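Local coordinates for diaminopimelate decarboxylase (Methanocaldococcus jannaschii, PDB 1TWI) that catalyses the pyridoxal 5'-phosphate-dependent decarboxylation of meso-diaminopimelate to L-lysine, the last step of lysine biosynthesis by the diaminopimelate pathway, at the interface of chains A and B. Numbering follows the deposited sequence. Chains: chain A/B, Diaminopimelate decarboxylase.

Contact 1: the interface of chains A and B. Residues chain A 417-418, 422; chain B 426.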
loop_
_atom_site.group_PDB
_atom_site.type_symbol
_atom_site.label_atom_id
_atom_site.label_comp_id
_atom_site.label_asym_id
_atom_site.label_seq_id
_atom_site.Cartn_x
_atom_site.Cartn_y
_atom_site.Cartn_z
ATOM N N ARG A 417 7.028 4.720 -16.807
ATOM C CA ARG A 417 7.143 5.169 -15.434
ATOM C C ARG A 417 6.456 6.501 -15.229
ATOM O O ARG A 417 6.115 7.198 -16.188
ATOM C CB ARG A 417 8.612 5.313 -15.005
ATOM C CG ARG A 417 9.410 6.276 -15.816
ATOM C CD ARG A 417 10.790 6.460 -15.090
ATOM N NE ARG A 417 11.492 5.190 -14.900
ATOM C CZ ARG A 417 12.492 4.764 -15.671
ATOM N NH1 ARG A 417 12.910 5.531 -16.706
ATOM N NH2 ARG A 417 13.072 3.583 -15.409
ATOM N N GLU A 418 6.268 6.870 -13.980
ATOM C CA GLU A 418 5.661 8.164 -13.687
ATOM C C GLU A 418 6.770 9.215 -13.418
ATOM O O GLU A 418 7.753 8.918 -12.709
ATOM C CB GLU A 418 4.750 8.038 -12.437
ATOM C CG GLU A 418 3.413 7.350 -12.782
ATOM C CD GLU A 418 2.597 7.033 -11.568
ATOM O OE1 GLU A 418 3.163 6.513 -10.595
ATOM O OE2 GLU A 418 1.370 7.294 -11.611
ATOM N N ASP A 422 3.915 13.689 -13.194
ATOM C CA ASP A 422 2.761 12.820 -12.976
ATOM C C ASP A 422 2.307 12.794 -11.487
ATOM O O ASP A 422 1.126 12.536 -11.186
ATOM C CB ASP A 422 3.088 11.357 -13.382
ATOM C CG ASP A 422 3.138 11.139 -14.886
ATOM O OD1 ASP A 422 2.148 11.404 -15.559
ATOM O OD2 ASP A 422 4.153 10.646 -15.395
ATOM N N LYS B 426 -0.844 4.334 -18.214
ATOM C CA LYS B 426 0.591 4.107 -18.326
ATOM C C LYS B 426 0.855 2.746 -18.960
ATOM O O LYS B 426 2.009 2.398 -19.129
ATOM C CB LYS B 426 1.258 4.116 -16.932
ATOM C CG LYS B 426 1.197 5.472 -16.245
ATOM C CD LYS B 426 2.025 6.511 -17.066
ATOM C CE LYS B 426 1.700 7.948 -16.555
ATOM N NZ LYS B 426 2.621 8.834 -17.169
#
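B:Lys426 reaches across the dimer interface to A:Asp422, and the charged contact is a salt bridge between the ammonium NZ and the carboxylate. NZ lies 3.0 Å from OD2 of A:Asp422 and 3.1 Å from OD1 of the same carboxylate. Although almost equidistant from both oxygens, NZ sits obliquely above the carboxylate plane. This off-plane position fits the hydrogen bonds to OD1 and OD2, which are both weak; the attraction therefore appears to be mainly electrostatic. The two side chains come from opposite directions. In the lysine the chain bends at chi2 (-64°) and then runs out straight through CD and CE, which carries NZ up to the carboxylate.

A second, looser electrostatic element is A:Glu418, whose OE2 stays 5.9 Å from NZ of B:Lys426. The charged atoms are not in contact, but the carboxylate may add to the negative potential felt by the ammonium.

CE of B:Lys426 makes an apolar contact with CG of A:Asp422 at 3.9 Å, and CG of A:Glu418 is 4.2 Å from the same CE, the glutamate and lysine chains crossing at about a right angle. The backbone O of A:Arg417 comes within 4.0 Å of NZ, a proximity too long to count as a bond.

In the fold, A:Asp422 belongs to the short helix 420-423, while A:Arg417 and A:Glu418 lie in the loop between strand 410-415 and that helix. B:Lys426 sits in the loop that follows the same helix in the partner subunit.

Contact 2: the interface of chains A and B. Residues chain A 37, 405, 407, 412; chain B 430-433.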
loop_
_atom_site.group_PDB
_atom_site.type_symbol
_atom_site.label_atom_id
_atom_site.label_comp_id
_atom_site.label_asym_id
_atom_site.label_seq_id
_atom_site.Cartn_x
_atom_site.Cartn_y
_atom_site.Cartn_z
ATOM N N GLU A 37 6.966 -13.391 -20.620
ATOM C CA GLU A 37 5.789 -13.846 -21.331
ATOM C C GLU A 37 5.769 -15.367 -21.367
ATOM O O GLU A 37 4.723 -15.978 -21.173
ATOM C CB GLU A 37 5.799 -13.304 -22.766
ATOM C CG GLU A 37 4.649 -13.846 -23.631
ATOM C CD GLU A 37 4.692 -13.186 -24.998
ATOM O OE1 GLU A 37 3.999 -12.181 -25.200
ATOM O OE2 GLU A 37 5.461 -13.628 -25.862
ATOM N N LEU A 405 8.102 -6.456 -20.893
ATOM C CA LEU A 405 7.690 -7.826 -21.154
ATOM C C LEU A 405 8.803 -8.448 -22.019
ATOM O O LEU A 405 9.178 -7.867 -23.059
ATOM C CB LEU A 405 6.369 -7.881 -21.943
ATOM C CG LEU A 405 5.863 -9.317 -22.230
ATOM C CD1 LEU A 405 5.199 -9.979 -21.018
ATOM C CD2 LEU A 405 4.906 -9.262 -23.385
ATOM N N SER A 407 9.883 -11.453 -24.328
ATOM C CA SER A 407 9.144 -12.336 -25.208
ATOM C C SER A 407 10.078 -12.852 -26.309
ATOM O O SER A 407 11.151 -12.275 -26.547
ATOM C CB SER A 407 8.016 -11.491 -25.831
ATOM O OG SER A 407 7.460 -12.068 -27.004
ATOM N N PHE A 412 9.587 -5.642 -24.644
ATOM C CA PHE A 412 8.701 -4.503 -24.872
ATOM C C PHE A 412 8.329 -3.729 -23.618
ATOM O O PHE A 412 8.027 -4.309 -22.582
ATOM C CB PHE A 412 7.404 -4.994 -25.563
ATOM C CG PHE A 412 7.655 -5.753 -26.839
ATOM C CD1 PHE A 412 7.866 -7.147 -26.812
ATOM C CD2 PHE A 412 7.682 -5.086 -28.047
ATOM C CE1 PHE A 412 8.089 -7.882 -27.993
ATOM C CE2 PHE A 412 7.905 -5.797 -29.263
ATOM C CZ PHE A 412 8.111 -7.218 -29.228
ATOM N N PRO B 430 2.110 -4.326 -26.507
ATOM C CA PRO B 430 3.112 -4.646 -27.540
ATOM C C PRO B 430 2.403 -5.094 -28.846
ATOM O O PRO B 430 1.313 -5.670 -28.826
ATOM C CB PRO B 430 3.924 -5.794 -26.926
ATOM C CG PRO B 430 3.444 -5.843 -25.421
ATOM C CD PRO B 430 2.061 -5.335 -25.430
ATOM N N PRO B 431 3.047 -4.880 -29.985
ATOM C CA PRO B 431 2.421 -5.249 -31.260
ATOM C C PRO B 431 1.797 -6.639 -31.367
ATOM O O PRO B 431 0.638 -6.782 -31.821
ATOM C CB PRO B 431 3.539 -4.992 -32.269
ATOM C CG PRO B 431 4.437 -4.010 -31.576
ATOM C CD PRO B 431 4.462 -4.554 -30.167
ATOM N N HIS B 432 2.498 -7.693 -30.927
ATOM C CA HIS B 432 1.878 -9.023 -31.050
ATOM C C HIS B 432 0.693 -9.324 -30.096
ATOM O O HIS B 432 0.033 -10.384 -30.194
ATOM C CB HIS B 432 2.969 -10.117 -30.895
ATOM C CG HIS B 432 3.528 -10.209 -29.505
ATOM N ND1 HIS B 432 4.370 -9.260 -28.972
ATOM C CD2 HIS B 432 3.369 -11.156 -28.549
ATOM C CE1 HIS B 432 4.722 -9.627 -27.750
ATOM N NE2 HIS B 432 4.127 -10.777 -27.474
ATOM N N LEU B 433 0.401 -8.393 -29.188
ATOM C CA LEU B 433 -0.698 -8.561 -28.246
ATOM C C LEU B 433 -1.869 -7.644 -28.613
ATOM O O LEU B 433 -2.878 -7.581 -27.895
ATOM C CB LEU B 433 -0.198 -8.276 -26.788
ATOM C CG LEU B 433 0.916 -9.276 -26.351
ATOM C CD1 LEU B 433 1.333 -9.062 -24.860
ATOM C CD2 LEU B 433 0.410 -10.713 -26.538
#
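NE2 of B:His432 donates a hydrogen bond to carboxylate oxygen OE1 of A:Glu37, at 2.7 Å and nearly straight (167° at the hydrogen). The pair belongs to the homodimer interface of a class-II Orn/Lys/Arg decarboxylase of the LysA subfamily, where the C-terminal tail of one subunit packs on the other. OE1 uses its syn lone pair and lies in the imidazole plane, at the ring edge. Carboxylate and ring are turned 81° against each other, almost perpendicular.

The second carboxylate oxygen is held from within chain A: OG of A:Ser407 donates to OE2 of A:Glu37 at 2.8 Å, coming from above the carboxylate plane. With one oxygen tied to the serine and the other to the histidine, rotation of the carboxylate is restrained. The glutamate chain is extended, with CG anti to the backbone N (chi1 175°), which carries its carboxylate away from helix 37-58 to the histidine.

A:Phe412, on strand 410-415, offers one face of its phenyl ring to the tail. CB of B:Pro430 sits directly above its CG at 3.7 Å. Toward the rim on that side, CD of B:Pro431 lies 3.8 Å from CE2, and CE1 of B:His432 comes within 3.8 Å of CE1 of A:Phe412. On the imidazole, one face is covered by CG of B:Leu433, offset toward the rim. CD1 of B:Leu433 meets CD2 of A:Leu405 tip to tip at 3.9 Å.

Contact 3: the interface of chains A and B. Residues chain A 424, 427-430, 433; chain B 74-75, 78.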
loop_
_atom_site.group_PDB
_atom_site.type_symbol
_atom_site.label_atom_id
_atom_site.label_comp_id
_atom_site.label_asym_id
_atom_site.label_seq_id
_atom_site.Cartn_x
_atom_site.Cartn_y
_atom_site.Cartn_z
ATOM N N ILE A 424 1.875 15.099 -9.378
ATOM C CA ILE A 424 0.882 16.141 -9.058
ATOM C C ILE A 424 -0.147 16.347 -10.149
ATOM O O ILE A 424 -0.890 17.349 -10.144
ATOM C CB ILE A 424 1.579 17.530 -8.771
ATOM C CG1 ILE A 424 2.470 17.919 -9.986
ATOM C CG2 ILE A 424 2.434 17.468 -7.443
ATOM C CD1 ILE A 424 3.082 19.273 -9.885
ATOM N N ASP A 427 -3.629 17.006 -8.827
ATOM C CA ASP A 427 -3.722 18.042 -7.780
ATOM C C ASP A 427 -4.114 19.384 -8.361
ATOM O O ASP A 427 -3.587 19.808 -9.387
ATOM C CB ASP A 427 -2.373 18.231 -7.006
ATOM C CG ASP A 427 -1.898 16.945 -6.240
ATOM O OD1 ASP A 427 -2.625 15.915 -6.220
ATOM O OD2 ASP A 427 -0.790 16.987 -5.646
ATOM N N ILE A 428 -4.991 20.088 -7.663
ATOM C CA ILE A 428 -5.429 21.415 -8.142
ATOM C C ILE A 428 -5.344 22.430 -7.003
ATOM O O ILE A 428 -5.986 22.262 -5.976
ATOM C CB ILE A 428 -6.893 21.383 -8.601
ATOM C CG1 ILE A 428 -7.034 20.420 -9.803
ATOM C CG2 ILE A 428 -7.358 22.802 -8.978
ATOM C CD1 ILE A 428 -7.443 19.056 -9.362
ATOM N N VAL A 429 -4.566 23.478 -7.203
ATOM C CA VAL A 429 -4.399 24.538 -6.198
ATOM C C VAL A 429 -5.523 25.567 -6.327
ATOM O O VAL A 429 -5.737 26.112 -7.414
ATOM C CB VAL A 429 -3.065 25.251 -6.400
ATOM C CG1 VAL A 429 -2.914 26.396 -5.324
ATOM C CG2 VAL A 429 -1.901 24.212 -6.329
ATOM N N PRO A 430 -6.240 25.852 -5.231
ATOM C CA PRO A 430 -7.356 26.832 -5.231
ATOM C C PRO A 430 -6.769 28.202 -5.409
ATOM O O PRO A 430 -5.618 28.426 -5.063
ATOM C CB PRO A 430 -7.996 26.691 -3.836
ATOM C CG PRO A 430 -7.343 25.461 -3.243
ATOM C CD PRO A 430 -6.001 25.314 -3.870
ATOM N N LEU A 433 -4.635 29.988 -2.786
ATOM C CA LEU A 433 -3.379 29.318 -2.446
ATOM C C LEU A 433 -2.355 29.427 -3.603
ATOM O O LEU A 433 -1.263 28.881 -3.514
ATOM C CB LEU A 433 -3.622 27.811 -2.107
ATOM C CG LEU A 433 -4.500 27.540 -0.865
ATOM C CD1 LEU A 433 -4.549 26.041 -0.525
ATOM C CD2 LEU A 433 -3.932 28.313 0.360
ATOM N N LEU B 74 -0.505 19.015 -3.584
ATOM C CA LEU B 74 -0.025 20.365 -3.905
ATOM C C LEU B 74 -0.755 21.551 -3.217
ATOM O O LEU B 74 -0.135 22.576 -2.892
ATOM C CB LEU B 74 0.021 20.509 -5.448
ATOM C CG LEU B 74 0.773 21.704 -6.019
ATOM C CD1 LEU B 74 2.232 21.604 -5.571
ATOM C CD2 LEU B 74 0.654 21.710 -7.564
ATOM N N ALA B 75 -2.061 21.431 -2.990
ATOM C CA ALA B 75 -2.804 22.498 -2.324
ATOM C C ALA B 75 -2.401 22.504 -0.846
ATOM O O ALA B 75 -2.213 23.564 -0.243
ATOM C CB ALA B 75 -4.362 22.267 -2.431
ATOM N N ARG B 78 1.054 23.888 -0.606
ATOM C CA ARG B 78 1.144 25.358 -0.811
ATOM C C ARG B 78 0.535 26.068 0.415
ATOM O O ARG B 78 0.988 27.154 0.769
ATOM C CB ARG B 78 0.432 25.808 -2.112
ATOM C CG ARG B 78 1.323 25.473 -3.343
ATOM C CD ARG B 78 0.788 26.018 -4.638
ATOM N NE ARG B 78 0.983 27.466 -4.693
ATOM C CZ ARG B 78 2.083 28.057 -5.159
ATOM N NH1 ARG B 78 3.120 27.345 -5.624
ATOM N NH2 ARG B 78 2.140 29.384 -5.177
#
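B:Arg78 has its CG anti to the carbonyl carbon (chi1 -77°) and its chain bent at chi3 (74°), a path that brings the guanidinium NE to the backbone carbonyl of A:Leu433. NE donates a hydrogen bond to this O at 2.9 Å. The acceptor lies at the edge of the guanidinium, 3° out of its plane, while the donor is tilted somewhat from the carbonyl plane.

A second polar contact uses the start of helix 74-83. The backbone N of B:Leu74 donates to OD2 of A:Asp427 at 2.9 Å, meeting the oxygen from above the carboxylate plane. An acid from the partner chain thus caps the helix N terminus, where the helix dipole would be expected to support a negative charge.

Between the two polar links, A:Val429 wedges its methyl groups against the helix. Its CG2 touches CG of B:Leu74 and CD of B:Arg78, both at 3.7 Å, and its CG1 lies 3.8 Å from the same CD. Valine and arginine side chains cross at about a right angle. Flanking this core, CD of A:Pro430 packs on CB of B:Ala75 at 3.7 Å, and CD1 of A:Ile424 lies 4.1 Å from CD2 of B:Leu74.

Chain A contributes a C-terminal stretch that leaves the short helix 420-423 and passes through loop residues to the 3-10 turn 431-433. Chain B contributes the first turns of helix 74-83, within its pyridoxal-binding domain.

Contact 4: the interface of chains A and B. Residues chain A 93, 96-97, 100; chain B 420, 423-424.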
loop_
_atom_site.group_PDB
_atom_site.type_symbol
_atom_site.label_atom_id
_atom_site.label_comp_id
_atom_site.label_asym_id
_atom_site.label_seq_id
_atom_site.Cartn_x
_atom_site.Cartn_y
_atom_site.Cartn_z
ATOM N N GLY A 93 -13.534 -1.338 -12.662
ATOM C CA GLY A 93 -12.275 -1.068 -13.334
ATOM C C GLY A 93 -11.695 -2.357 -13.937
ATOM O O GLY A 93 -11.232 -2.349 -15.090
ATOM N N TYR A 96 -13.864 -3.420 -16.872
ATOM C CA TYR A 96 -13.543 -2.544 -18.013
ATOM C C TYR A 96 -12.264 -3.078 -18.685
ATOM O O TYR A 96 -12.184 -3.238 -19.905
ATOM C CB TYR A 96 -13.309 -1.124 -17.446
ATOM C CG TYR A 96 -13.126 -0.034 -18.449
ATOM C CD1 TYR A 96 -14.246 0.596 -18.988
ATOM C CD2 TYR A 96 -11.855 0.407 -18.815
ATOM C CE1 TYR A 96 -14.110 1.651 -19.881
ATOM C CE2 TYR A 96 -11.696 1.498 -19.721
ATOM C CZ TYR A 96 -12.856 2.096 -20.236
ATOM O OH TYR A 96 -12.799 3.154 -21.122
ATOM N N ILE A 97 -11.221 -3.312 -17.894
ATOM C CA ILE A 97 -9.987 -3.842 -18.472
ATOM C C ILE A 97 -10.213 -5.237 -19.139
ATOM O O ILE A 97 -9.653 -5.499 -20.227
ATOM C CB ILE A 97 -8.867 -3.928 -17.372
ATOM C CG1 ILE A 97 -8.411 -2.524 -16.970
ATOM C CG2 ILE A 97 -7.682 -4.690 -17.866
ATOM C CD1 ILE A 97 -7.658 -2.555 -15.611
ATOM N N LEU A 100 -11.851 -4.552 -22.438
ATOM C CA LEU A 100 -10.909 -3.965 -23.384
ATOM C C LEU A 100 -9.802 -4.994 -23.741
ATOM O O LEU A 100 -9.087 -4.833 -24.721
ATOM C CB LEU A 100 -10.248 -2.694 -22.830
ATOM C CG LEU A 100 -11.238 -1.493 -22.803
ATOM C CD1 LEU A 100 -10.442 -0.188 -22.460
ATOM C CD2 LEU A 100 -11.962 -1.359 -24.182
ATOM N N TYR B 420 -11.664 5.272 -15.287
ATOM C CA TYR B 420 -11.176 3.978 -15.758
ATOM C C TYR B 420 -10.060 4.161 -16.756
ATOM O O TYR B 420 -9.161 3.324 -16.827
ATOM C CB TYR B 420 -12.288 3.195 -16.432
ATOM C CG TYR B 420 -13.368 2.731 -15.490
ATOM C CD1 TYR B 420 -13.087 2.412 -14.166
ATOM C CD2 TYR B 420 -14.682 2.648 -15.913
ATOM C CE1 TYR B 420 -14.118 2.026 -13.284
ATOM C CE2 TYR B 420 -15.707 2.261 -15.036
ATOM C CZ TYR B 420 -15.403 1.963 -13.740
ATOM O OH TYR B 420 -16.424 1.637 -12.901
ATOM N N LEU B 423 -6.767 4.422 -15.097
ATOM C CA LEU B 423 -6.196 3.150 -14.582
ATOM C C LEU B 423 -5.178 2.539 -15.520
ATOM O O LEU B 423 -4.145 1.978 -15.056
ATOM C CB LEU B 423 -7.294 2.088 -14.327
ATOM C CG LEU B 423 -8.352 2.398 -13.218
ATOM C CD1 LEU B 423 -9.438 1.318 -13.255
ATOM C CD2 LEU B 423 -7.669 2.461 -11.833
ATOM N N ILE B 424 -5.442 2.656 -16.826
ATOM C CA ILE B 424 -4.556 2.068 -17.835
ATOM C C ILE B 424 -3.741 3.077 -18.636
ATOM O O ILE B 424 -3.097 2.712 -19.644
ATOM C CB ILE B 424 -5.400 1.210 -18.861
ATOM C CG1 ILE B 424 -6.561 2.053 -19.429
ATOM C CG2 ILE B 424 -5.929 -0.041 -18.180
ATOM C CD1 ILE B 424 -7.321 1.326 -20.632
#
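Helix 92-100 of chain A presents A:Gly93, A:Tyr96 and A:Ile97 to chain B with helical backbone torsions (A:Gly93 phi/psi -64/-45°) and A:Leu100 at its end, while B:Tyr420 and B:Leu423 lie on the short helix 420-423 and B:Ile424 follows it.

The phenol ring of A:Tyr96 receives CB of B:Tyr420 over its centre, 3.7 Å from the centroid, a CH-pi contact. CG of A:Leu100 lies toward the rim of the opposite face, so this ring is bracketed by a partner-chain methylene and a residue of its own helix. CG of A:Tyr96 is anti to the backbone N (chi1 -173°), which turns one ring face against that CB. CD2 of B:Tyr420 is 3.7 Å from CD1 of A:Tyr96.

The ring of B:Tyr420 also extends along A:Gly93: CE1 comes within 3.6 Å of the glycine CA, an approach that the absence of a side chain there presumably permits. CD1 of B:Leu423 packs on the same CA at 3.7 Å.

Farther along the helix, the side chains of A:Ile97 and B:Ile424 slide past each other in opposite directions, CG1 of the first meeting CG2 of the second at 3.7 Å. B:Ile424 turns its other branch to A:Leu100, crossing it at about a right angle, with the two CD1 methyls 3.9 Å apart.

The four contacts sample one two-fold symmetric homodimer interface, and each has a twin with the chains exchanged. Contact 1 lies midway between contacts 2 and 3, whose C-alpha centres are about 38 Å apart, with contact 4 about 16 Å to one side. The C-terminal segment links them: helix 420-423 serves contacts 1 and 4, A:Ile424 and B:Ile424 contacts 3 and 4, and Pro430 and Leu433 of either chain contacts 2 and 3. Contact centres lie about 20 to 34 Å from A:Cys358, away from that residue, and presumably hold together the dimer at whose interface this family forms its active sites.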